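Side-chain contacts in carbonic anhydrase (PDB 5SWC), which catalyses the reversible hydration of carbon dioxide with a bound zinc ion and supplies CO2 to RuBisCO inside the carboxysome: residues 26-29 against 30-34; 150-153 against 154-158; 171-174 against 175-179; 184-187 against 188-192. One frame throughout, in Å; residues are numbered along the deposited sequence.

Interaction 1 (26-29 against 30-34); sequences GLQK and FREGY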
loop_
_atom_site.group_PDB
_atom_site.type_symbol
_atom_site.label_atom_id
_atom_site.label_comp_id
_atom_site.label_asym_id
_atom_site.label_seq_id
_atom_site.Cartn_x
_atom_site.Cartn_y
_atom_site.Cartn_z
ATOM N N GLY A 26 17.792 -30.402 24.271
ATOM C CA GLY A 26 16.576 -30.046 24.974
ATOM C C GLY A 26 15.329 -30.707 24.402
ATOM O O GLY A 26 14.435 -31.094 25.166
ATOM N N LEU A 27 15.271 -30.885 23.092
ATOM C CA LEU A 27 14.183 -31.611 22.462
ATOM C C LEU A 27 14.015 -33.001 23.058
ATOM O O LEU A 27 12.908 -33.464 23.302
ATOM C CB LEU A 27 14.408 -31.699 20.939
ATOM C CG LEU A 27 14.433 -30.393 20.146
ATOM C CD1 LEU A 27 14.882 -30.654 18.730
ATOM C CD2 LEU A 27 13.045 -29.782 20.153
ATOM N N GLN A 28 15.111 -33.705 23.268
ATOM C CA GLN A 28 15.027 -35.050 23.782
ATOM C C GLN A 28 14.605 -35.044 25.256
ATOM O O GLN A 28 13.849 -35.924 25.706
ATOM C CB GLN A 28 16.383 -35.737 23.624
ATOM C CG GLN A 28 16.344 -37.137 24.125
ATOM C CD GLN A 28 17.484 -37.970 23.594
ATOM O OE1 GLN A 28 18.111 -37.609 22.605
ATOM N NE2 GLN A 28 17.729 -39.114 24.219
ATOM N N LYS A 29 15.096 -34.075 26.012
ATOM C CA LYS A 29 14.687 -33.960 27.401
ATOM C C LYS A 29 13.199 -33.684 27.518
ATOM O O LYS A 29 12.505 -34.267 28.371
ATOM C CB LYS A 29 15.417 -32.839 28.100
ATOM C CG LYS A 29 16.898 -32.925 28.095
ATOM C CD LYS A 29 17.391 -31.760 28.905
ATOM C CE LYS A 29 18.613 -31.183 28.314
ATOM N NZ LYS A 29 19.635 -32.224 28.438
ATOM N N PHE A 30 12.689 -32.801 26.662
ATOM C CA PHE A 30 11.245 -32.573 26.598
ATOM C C PHE A 30 10.483 -33.870 26.325
ATOM O O PHE A 30 9.541 -34.229 27.051
ATOM C CB PHE A 30 10.920 -31.529 25.536
ATOM C CG PHE A 30 9.478 -31.479 25.174
ATOM C CD1 PHE A 30 8.569 -30.895 26.058
ATOM C CD2 PHE A 30 9.033 -31.993 23.989
ATOM C CE1 PHE A 30 7.226 -30.842 25.717
ATOM C CE2 PHE A 30 7.669 -31.964 23.641
ATOM C CZ PHE A 30 6.790 -31.344 24.524
ATOM N N ARG A 31 10.905 -34.604 25.314
ATOM C CA ARG A 31 10.168 -35.792 24.906
ATOM C C ARG A 31 10.135 -36.831 26.030
ATOM O O ARG A 31 9.130 -37.503 26.230
ATOM C CB ARG A 31 10.762 -36.373 23.649
ATOM C CG ARG A 31 9.974 -37.630 23.169
ATOM C CD ARG A 31 10.404 -38.115 21.815
ATOM N NE ARG A 31 11.860 -38.172 21.663
ATOM C CZ ARG A 31 12.579 -37.216 21.054
ATOM N NH1 ARG A 31 13.902 -37.330 20.966
ATOM N NH2 ARG A 31 11.983 -36.127 20.543
ATOM N N GLU A 32 11.250 -36.988 26.740
ATOM C CA GLU A 32 11.339 -38.086 27.721
ATOM C C GLU A 32 10.851 -37.667 29.114
ATOM O O GLU A 32 10.613 -38.518 29.980
ATOM C CB GLU A 32 12.779 -38.620 27.779
ATOM C CG GLU A 32 13.147 -39.259 26.438
ATOM C CD GLU A 32 14.588 -39.724 26.348
ATOM O OE1 GLU A 32 15.382 -39.443 27.267
ATOM O OE2 GLU A 32 14.930 -40.366 25.331
ATOM N N GLY A 33 10.687 -36.365 29.288
ATOM C CA GLY A 33 10.282 -35.790 30.575
ATOM C C GLY A 33 8.866 -35.283 30.524
ATOM O O GLY A 33 7.928 -36.041 30.635
ATOM N N TYR A 34 8.718 -33.995 30.308
ATOM C CA TYR A 34 7.410 -33.345 30.286
ATOM C C TYR A 34 6.417 -33.974 29.327
ATOM O O TYR A 34 5.255 -34.156 29.696
ATOM C CB TYR A 34 7.581 -31.890 29.916
ATOM C CG TYR A 34 6.381 -31.032 30.170
ATOM C CD1 TYR A 34 5.374 -30.917 29.251
ATOM C CD2 TYR A 34 6.272 -30.365 31.368
ATOM C CE1 TYR A 34 4.261 -30.115 29.501
ATOM C CE2 TYR A 34 5.180 -29.547 31.625
ATOM C CZ TYR A 34 4.179 -29.449 30.694
ATOM O OH TYR A 34 3.089 -28.618 30.959
HETATM O O HOH W 1 11.107 -32.469 30.289
#
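Gln28 and Glu32 lie side by side on the exposed face of helix 19-32 and point the same way. Gln28 NE2 gives Glu32 OE2 a weak hydrogen bond of 3.3 Å. The amide and carboxylate planes stand 73° apart, so the two flat ends do not face each other squarely. Gln28 CG also lies 3.7 Å from Glu32 OE2. This pair is the loose, solvent side of the contact. Arg31 runs differently. Its CG is anti to the backbone N (chi1 -179°) and its chain bends at chi3, which lays the guanidinium back along the helix with one face over Gln28 CA and Leu27 O. Arg31 NH1 is 3.8 Å from Gln28 CA. The contact spans the last turns of helix 19-32 and the residues just after it. This helix lies against a second subunit of the beta-carbonic anhydrase. Arg31 NH2 bonds Gly208 O of that subunit. The tight side is made by Leu27 and Phe30, both buried. Leu27 packs on Val210 and Phe30 on Leu67, both of the second subunit, and Phe30 CB sits 3.6 Å from Gly26 O. Phe30 N bonds Gly26 O at 2.9 Å and nearly straight, at 170°. At the helix end Gly33 N makes a weak bond to Lys29 O, 2.9 Å away, and bonds Phe30 O. A water donates to Lys29 O and accepts from Tyr34 N, bridging the break before helix 34-37.

Interaction 2 (150-153 against 154-158); sequences RRLV and LDNYS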
loop_
_atom_site.group_PDB
_atom_site.type_symbol
_atom_site.label_atom_id
_atom_site.label_comp_id
_atom_site.label_asym_id
_atom_site.label_seq_id
_atom_site.Cartn_x
_atom_site.Cartn_y
_atom_site.Cartn_z
ATOM N N ARG A 150 4.468 7.777 20.938
ATOM C CA ARG A 150 5.577 8.700 20.924
ATOM C C ARG A 150 5.089 10.129 21.042
ATOM O O ARG A 150 5.628 10.932 21.797
ATOM C CB ARG A 150 6.363 8.500 19.636
ATOM C CG ARG A 150 7.724 9.149 19.683
ATOM C CD ARG A 150 8.436 8.995 18.364
ATOM N NE ARG A 150 7.820 9.897 17.401
ATOM C CZ ARG A 150 8.244 11.132 17.151
ATOM N NH1 ARG A 150 7.596 11.910 16.286
ATOM N NH2 ARG A 150 9.308 11.614 17.778
ATOM N N ARG A 151 4.019 10.459 20.313
ATOM C CA ARG A 151 3.469 11.805 20.378
ATOM C C ARG A 151 2.948 12.155 21.754
ATOM O O ARG A 151 3.262 13.203 22.299
ATOM C CB ARG A 151 2.345 11.952 19.314
ATOM C CG ARG A 151 1.861 13.355 19.075
ATOM C CD ARG A 151 2.834 14.256 18.333
ATOM N NE ARG A 151 3.774 14.908 19.218
ATOM C CZ ARG A 151 5.024 15.222 18.880
ATOM N NH1 ARG A 151 5.495 14.938 17.673
ATOM N NH2 ARG A 151 5.821 15.809 19.763
ATOM N N LEU A 152 2.165 11.252 22.328
ATOM C CA LEU A 152 1.676 11.450 23.690
ATOM C C LEU A 152 2.827 11.652 24.696
ATOM O O LEU A 152 2.779 12.579 25.532
ATOM C CB LEU A 152 0.788 10.264 24.075
ATOM C CG LEU A 152 0.092 10.364 25.422
ATOM C CD1 LEU A 152 -1.186 9.536 25.403
ATOM C CD2 LEU A 152 1.010 9.924 26.545
ATOM N N VAL A 153 3.848 10.798 24.637
ATOM C CA VAL A 153 4.928 10.833 25.611
ATOM C C VAL A 153 5.755 12.106 25.440
ATOM O O VAL A 153 6.058 12.794 26.420
ATOM C CB VAL A 153 5.784 9.561 25.505
ATOM C CG1 VAL A 153 7.098 9.738 26.272
ATOM C CG2 VAL A 153 5.000 8.352 26.018
ATOM N N LEU A 154 6.074 12.474 24.209
ATOM C CA LEU A 154 6.815 13.722 23.993
ATOM C C LEU A 154 6.041 14.972 24.402
ATOM O O LEU A 154 6.622 15.942 24.909
ATOM C CB LEU A 154 7.266 13.825 22.527
ATOM C CG LEU A 154 8.289 12.768 22.096
ATOM C CD1 LEU A 154 8.692 12.983 20.640
ATOM C CD2 LEU A 154 9.509 12.732 23.001
ATOM N N ASP A 155 4.728 14.975 24.202
ATOM C CA ASP A 155 3.909 16.129 24.501
ATOM C C ASP A 155 3.613 16.276 25.987
ATOM O O ASP A 155 3.514 17.408 26.456
ATOM C CB ASP A 155 2.549 16.076 23.772
ATOM C CG ASP A 155 2.648 16.280 22.266
ATOM O OD1 ASP A 155 3.691 16.758 21.759
ATOM O OD2 ASP A 155 1.643 15.919 21.585
ATOM N N ASN A 156 3.471 15.157 26.706
ATOM C CA ASN A 156 2.900 15.168 28.035
ATOM C C ASN A 156 3.868 14.778 29.138
ATOM O O ASN A 156 3.544 15.008 30.301
ATOM C CB ASN A 156 1.685 14.248 28.123
ATOM C CG ASN A 156 0.538 14.735 27.284
ATOM O OD1 ASN A 156 -0.163 15.682 27.679
ATOM N ND2 ASN A 156 0.357 14.143 26.109
ATOM N N TYR A 157 4.987 14.137 28.773
ATOM C CA TYR A 157 6.012 13.690 29.733
ATOM C C TYR A 157 7.390 14.229 29.355
ATOM O O TYR A 157 8.412 13.551 29.518
ATOM C CB TYR A 157 6.076 12.191 29.853
ATOM C CG TYR A 157 4.819 11.543 30.341
ATOM C CD1 TYR A 157 3.864 11.102 29.459
ATOM C CD2 TYR A 157 4.571 11.400 31.698
ATOM C CE1 TYR A 157 2.722 10.467 29.887
ATOM C CE2 TYR A 157 3.419 10.776 32.142
ATOM C CZ TYR A 157 2.486 10.325 31.228
ATOM O OH TYR A 157 1.326 9.703 31.638
ATOM N N SER A 158 7.397 15.461 28.868
ATOM C CA SER A 158 8.593 16.064 28.274
ATOM C C SER A 158 9.692 16.306 29.291
ATOM O O SER A 158 10.834 16.575 28.925
ATOM C CB SER A 158 8.238 17.375 27.586
ATOM O OG SER A 158 7.969 18.385 28.538
#
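The C-terminal end of helix 147-156 carries an i to i+4 salt bridge and ends with an asparagine side chain bonded to a backbone carbonyl one turn earlier. Arg151 grips Asp155 side-on, with NE and NH2 both bonded to OD1, each at 3.1 Å. Both nitrogens reach OD1 from the same face of the carboxylate, above its plane. The guanidinium and carboxylate planes are 25° apart. The Arg151 chain bends at chi2 (72°) and again at chi3, which turns it forward along the helix, toward the C-terminal end and Asp155. A leucine in place of Arg151 would probably leave the Asp155 carboxylate without its charged mate and freer to turn. Asp155 OD2 also bonds Ser189 OG of the third subunit. Asn156 turns its ND2 onto Leu152 O at 2.9 Å, in the carbonyl plane and on a lone pair. Asn156 N bonds the same oxygen, so two donors from one residue hold it. Beyond the helix, Tyr157 lies alongside Leu152, and Leu152 CD2 meets the ring edge at Tyr157 CE1, 3.8 Å away. Arg150 NE makes a salt bridge to Glu147. The chemistry suggests that the Arg151 charge offsets that of Asp155 at the subunit interface, and that Asn156 helps hold the Leu152 carbonyl near the helix end.

Interaction 3 (171-174 against 175-179); sequences AENI and LTQLK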
loop_
_atom_site.group_PDB
_atom_site.type_symbol
_atom_site.label_atom_id
_atom_site.label_comp_id
_atom_site.label_asym_id
_atom_site.label_seq_id
_atom_site.Cartn_x
_atom_site.Cartn_y
_atom_site.Cartn_z
ATOM N N ALA A 171 4.415 1.687 29.358
ATOM C CA ALA A 171 3.021 1.696 29.816
ATOM C C ALA A 171 2.092 2.310 28.761
ATOM O O ALA A 171 1.041 1.747 28.417
ATOM C CB ALA A 171 2.921 2.448 31.128
ATOM N N GLU A 172 2.468 3.479 28.250
ATOM C CA GLU A 172 1.651 4.171 27.252
ATOM C C GLU A 172 1.552 3.359 25.954
ATOM O O GLU A 172 0.521 3.387 25.265
ATOM C CB GLU A 172 2.181 5.590 27.046
ATOM C CG GLU A 172 1.944 6.526 28.218
ATOM C CD GLU A 172 0.469 6.833 28.489
ATOM O OE1 GLU A 172 -0.425 6.566 27.652
ATOM O OE2 GLU A 172 0.244 7.431 29.584
ATOM N N ASN A 173 2.583 2.591 25.626
ATOM C CA ASN A 173 2.526 1.765 24.431
ATOM C C ASN A 173 1.419 0.727 24.541
ATOM O O ASN A 173 0.727 0.478 23.542
ATOM C CB ASN A 173 3.910 1.110 24.193
ATOM C CG ASN A 173 3.946 0.258 22.974
ATOM O OD1 ASN A 173 3.804 0.746 21.844
ATOM N ND2 ASN A 173 4.227 -1.038 23.174
ATOM N N ILE A 174 1.251 0.122 25.693
ATOM C CA ILE A 174 0.172 -0.844 25.928
ATOM C C ILE A 174 -1.175 -0.152 25.684
ATOM O O ILE A 174 -2.039 -0.713 24.976
ATOM C CB ILE A 174 0.277 -1.444 27.332
ATOM C CG1 ILE A 174 1.532 -2.320 27.426
ATOM C CG2 ILE A 174 -0.978 -2.214 27.701
ATOM C CD1 ILE A 174 1.980 -2.513 28.827
ATOM N N LEU A 175 -1.363 1.043 26.213
ATOM C CA LEU A 175 -2.632 1.767 26.087
ATOM C C LEU A 175 -2.922 2.083 24.613
ATOM O O LEU A 175 -4.049 1.964 24.153
ATOM C CB LEU A 175 -2.621 3.009 26.960
ATOM C CG LEU A 175 -2.377 2.709 28.448
ATOM C CD1 LEU A 175 -2.590 3.936 29.257
ATOM C CD2 LEU A 175 -3.268 1.595 28.903
ATOM N N THR A 176 -1.913 2.456 23.853
ATOM C CA THR A 176 -2.085 2.690 22.427
ATOM C C THR A 176 -2.564 1.425 21.715
ATOM O O THR A 176 -3.458 1.490 20.882
ATOM C CB THR A 176 -0.782 3.185 21.805
ATOM O OG1 THR A 176 -0.467 4.452 22.407
ATOM C CG2 THR A 176 -0.851 3.333 20.322
ATOM N N GLN A 177 -1.957 0.288 22.025
ATOM C CA GLN A 177 -2.367 -0.922 21.336
ATOM C C GLN A 177 -3.805 -1.306 21.670
ATOM O O GLN A 177 -4.486 -1.850 20.805
ATOM C CB GLN A 177 -1.437 -2.082 21.684
ATOM C CG GLN A 177 0.027 -1.841 21.514
ATOM C CD GLN A 177 0.342 -1.011 20.337
ATOM O OE1 GLN A 177 -0.084 -1.280 19.206
ATOM N NE2 GLN A 177 1.097 0.041 20.570
ATOM N N LEU A 178 -4.259 -0.993 22.865
ATOM C CA LEU A 178 -5.656 -1.235 23.215
ATOM C C LEU A 178 -6.592 -0.369 22.401
ATOM O O LEU A 178 -7.656 -0.819 21.998
ATOM C CB LEU A 178 -5.850 -1.014 24.721
ATOM C CG LEU A 178 -5.190 -2.109 25.550
ATOM C CD1 LEU A 178 -4.968 -1.634 26.937
ATOM C CD2 LEU A 178 -5.989 -3.381 25.554
ATOM N N LYS A 179 -6.229 0.882 22.137
ATOM C CA LYS A 179 -7.009 1.700 21.222
ATOM C C LYS A 179 -6.976 1.145 19.804
ATOM O O LYS A 179 -8.004 1.103 19.126
ATOM C CB LYS A 179 -6.514 3.149 21.228
ATOM C CG LYS A 179 -6.614 3.905 22.565
ATOM C CD LYS A 179 -8.031 4.000 23.042
ATOM C CE LYS A 179 -8.056 4.736 24.381
ATOM N NZ LYS A 179 -9.480 4.979 24.741
HETATM O O HOH W 2 -0.512 5.962 25.017
#
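Asn173 and Gln177 set their amides obliquely across one turn of helix 162-181, with the two planes 44° apart. Gln177 curls back because its chain bends at chi2 (-37°), which brings its NE2 within 3.0 Å of Asn173 O. There it forms a hydrogen bond. Gln177 N bonds Asn173 O at 3.1 Å, and the two donors come from opposite faces of the carbonyl plane. The Asn173 amide has its own partners, with OD1 bonded to Thr146 OG1 and ND2 to Gly83 O. Gln177 OE1 accepts from Ile86 N. A leucine at Gln177 would probably leave Ile86 N without this acceptor and take one of the two donors from Asn173 O. Ile174 and Leu178 lie side by side and point the same way, and Ile174 CG2 meets Leu178 CD1 at 4.1 Å. The OE1 of Glu172 comes 3.8 Å from Leu175 CD1. A water donates to Glu172 O and OE1 and accepts from Thr176 OG1, tying the turn together. Thr176 OG1 also bonds Thr149 OG1. The Asn173 side chain is about 8 Å from the zinc ion and about 6 Å from the side chain of the zinc ligand Cys120. Glu172 and Asn173 face helix 147-156, Ile174 and Leu178 pack on strand 197-204, and Leu175 rests on Phe220 of strand 219-221.

Interaction 4 (184-187 against 188-192); sequences YPAI and HSRLH. With FMT (formic acid), chain K.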
loop_
_atom_site.group_PDB
_atom_site.type_symbol
_atom_site.label_atom_id
_atom_site.label_comp_id
_atom_site.label_asym_id
_atom_site.label_seq_id
_atom_site.Cartn_x
_atom_site.Cartn_y
_atom_site.Cartn_z
ATOM N N TYR A 184 -10.648 -3.002 15.140
ATOM C CA TYR A 184 -10.863 -4.187 14.323
ATOM C C TYR A 184 -12.343 -4.646 14.363
ATOM O O TYR A 184 -12.934 -4.669 15.440
ATOM C CB TYR A 184 -9.986 -5.331 14.799
ATOM C CG TYR A 184 -8.524 -5.186 14.383
ATOM C CD1 TYR A 184 -7.708 -4.325 15.061
ATOM C CD2 TYR A 184 -8.007 -5.831 13.257
ATOM C CE1 TYR A 184 -6.386 -4.151 14.664
ATOM C CE2 TYR A 184 -6.710 -5.663 12.876
ATOM C CZ TYR A 184 -5.918 -4.818 13.571
ATOM O OH TYR A 184 -4.604 -4.714 13.141
ATOM N N PRO A 185 -12.897 -5.022 13.221
ATOM C CA PRO A 185 -14.296 -5.431 13.187
ATOM C C PRO A 185 -14.704 -6.522 14.179
ATOM O O PRO A 185 -15.755 -6.385 14.829
ATOM C CB PRO A 185 -14.510 -5.871 11.754
ATOM C CG PRO A 185 -13.488 -5.017 10.980
ATOM C CD PRO A 185 -12.322 -4.945 11.870
ATOM N N ALA A 186 -13.906 -7.570 14.300
ATOM C CA ALA A 186 -14.291 -8.676 15.162
ATOM C C ALA A 186 -14.315 -8.214 16.604
ATOM O O ALA A 186 -15.191 -8.689 17.381
ATOM C CB ALA A 186 -13.312 -9.815 15.003
ATOM N N ILE A 187 -13.388 -7.345 16.987
ATOM C CA ILE A 187 -13.345 -6.843 18.347
ATOM C C ILE A 187 -14.508 -5.900 18.600
ATOM O O ILE A 187 -15.216 -6.035 19.583
ATOM C CB ILE A 187 -12.020 -6.197 18.582
ATOM C CG1 ILE A 187 -10.976 -7.328 18.614
ATOM C CG2 ILE A 187 -11.997 -5.433 19.876
ATOM C CD1 ILE A 187 -9.585 -6.927 18.886
ATOM N N HIS A 188 -14.754 -4.992 17.655
ATOM C CA HIS A 188 -15.797 -4.015 17.833
ATOM C C HIS A 188 -17.151 -4.678 17.966
ATOM O O HIS A 188 -17.949 -4.281 18.826
ATOM C CB HIS A 188 -15.741 -3.093 16.623
ATOM C CG HIS A 188 -16.657 -1.913 16.703
ATOM N ND1 HIS A 188 -16.565 -0.972 17.708
ATOM C CD2 HIS A 188 -17.661 -1.513 15.895
ATOM C CE1 HIS A 188 -17.483 -0.034 17.495
ATOM N NE2 HIS A 188 -18.159 -0.340 16.412
ATOM N N SER A 189 -17.426 -5.683 17.147
ATOM C CA SER A 189 -18.706 -6.345 17.201
ATOM C C SER A 189 -18.909 -7.125 18.515
ATOM O O SER A 189 -19.961 -7.104 19.117
ATOM C CB SER A 189 -18.820 -7.265 16.014
ATOM O OG SER A 189 -20.038 -7.950 16.078
ATOM N N ARG A 190 -17.851 -7.793 18.951
ATOM C CA ARG A 190 -17.907 -8.595 20.177
ATOM C C ARG A 190 -17.985 -7.750 21.434
ATOM O O ARG A 190 -18.630 -8.144 22.408
ATOM C CB ARG A 190 -16.716 -9.555 20.244
ATOM C CG ARG A 190 -16.888 -10.711 19.327
ATOM C CD ARG A 190 -15.646 -11.541 19.146
ATOM N NE ARG A 190 -15.912 -12.670 18.266
ATOM C CZ ARG A 190 -16.058 -12.607 16.948
ATOM N NH1 ARG A 190 -15.971 -11.441 16.284
ATOM N NH2 ARG A 190 -16.301 -13.724 16.295
ATOM N N LEU A 191 -17.354 -6.582 21.401
ATOM C CA LEU A 191 -17.534 -5.646 22.524
ATOM C C LEU A 191 -18.944 -5.137 22.629
ATOM O O LEU A 191 -19.447 -4.953 23.750
ATOM C CB LEU A 191 -16.523 -4.487 22.419
ATOM C CG LEU A 191 -15.078 -4.906 22.687
ATOM C CD1 LEU A 191 -14.160 -3.689 22.399
ATOM C CD2 LEU A 191 -14.822 -5.442 24.119
ATOM N N HIS A 192 -19.623 -4.936 21.504
ATOM C CA HIS A 192 -21.021 -4.552 21.566
ATOM C C HIS A 192 -21.825 -5.614 22.293
ATOM O O HIS A 192 -22.667 -5.287 23.108
ATOM C CB HIS A 192 -21.578 -4.351 20.140
ATOM C CG HIS A 192 -23.048 -4.117 20.091
ATOM N ND1 HIS A 192 -23.600 -2.853 20.099
ATOM C CD2 HIS A 192 -24.095 -4.980 20.048
ATOM C CE1 HIS A 192 -24.912 -2.948 20.046
ATOM N NE2 HIS A 192 -25.242 -4.227 20.011
HETATM C C FMT K . -11.031 -8.750 12.086
HETATM O O1 FMT K . -11.439 -7.967 12.918
HETATM O O2 FMT K . -11.792 -9.504 11.453
#
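Ala186 O receives two hydrogen bonds from Arg190. Arg190 N lies 3.2 Å and Arg190 NH1 3.1 Å from Ala186 O. They arrive from opposite faces of the carbonyl plane. The NH1 bond is nearly straight, at 166°, and Ala186 O lies at the edge of the guanidinium, in its plane. The CG of Arg190 is anti to the carbonyl carbon, and the chain then runs extended to NE. A final turn at chi4 of 75° swings NH1 back over the preceding turn, where Arg190 NH1 also packs 3.4 Å from Ala186 CB. Ala186 N faces the start of the helix and has a different acceptor, O1 of a formic acid molecule, at 2.9 Å and 170°. The formic acid probably came from the crystallisation liquor. It sits at the edge of the Tyr184 ring, with O1 3.5 Å from Tyr184 CB. These residues form the first turns of helix 185-193 of the carbonic anhydrase fold, with Tyr184 at the N-cap position and Pro185 opening the helix. His188 N bonds Tyr184 O and Ser189 N bonds Pro185 O. The Tyr184 hydroxyl is taken up by Pro87 O. The Ser189 hydroxyl is satisfied by the third subunit. Leu191 N bonds Ile187 O. On the apolar side Ile187 and Leu191 run alongside each other in the same direction, with Ile187 CG2 and Leu191 CD1 3.8 Å apart, and Ile187 also packs on Met100 and Leu104 of helix 95-106.

In the fold
The four contacts follow one another along the chain, each within a single helix or at its end. Interaction 1 stands apart, its centre 38 to 48 Å from the others, on the N-terminal helix 19-32 that lies on the second subunit. Interactions 2 and 3 touch, with centres 13 Å apart: helices 147-156 and 162-181 are consecutive, and Tyr157 OH probably bonds Glu172 OE2. Interaction 4 follows on helix 185-193, its centre 18 Å from that of interaction 3. Interactions 2, 3 and 4 all reach the third subunit. The helices that carry the contacts thus also touch neighbouring subunits of the hexamer, a trimer of dimers.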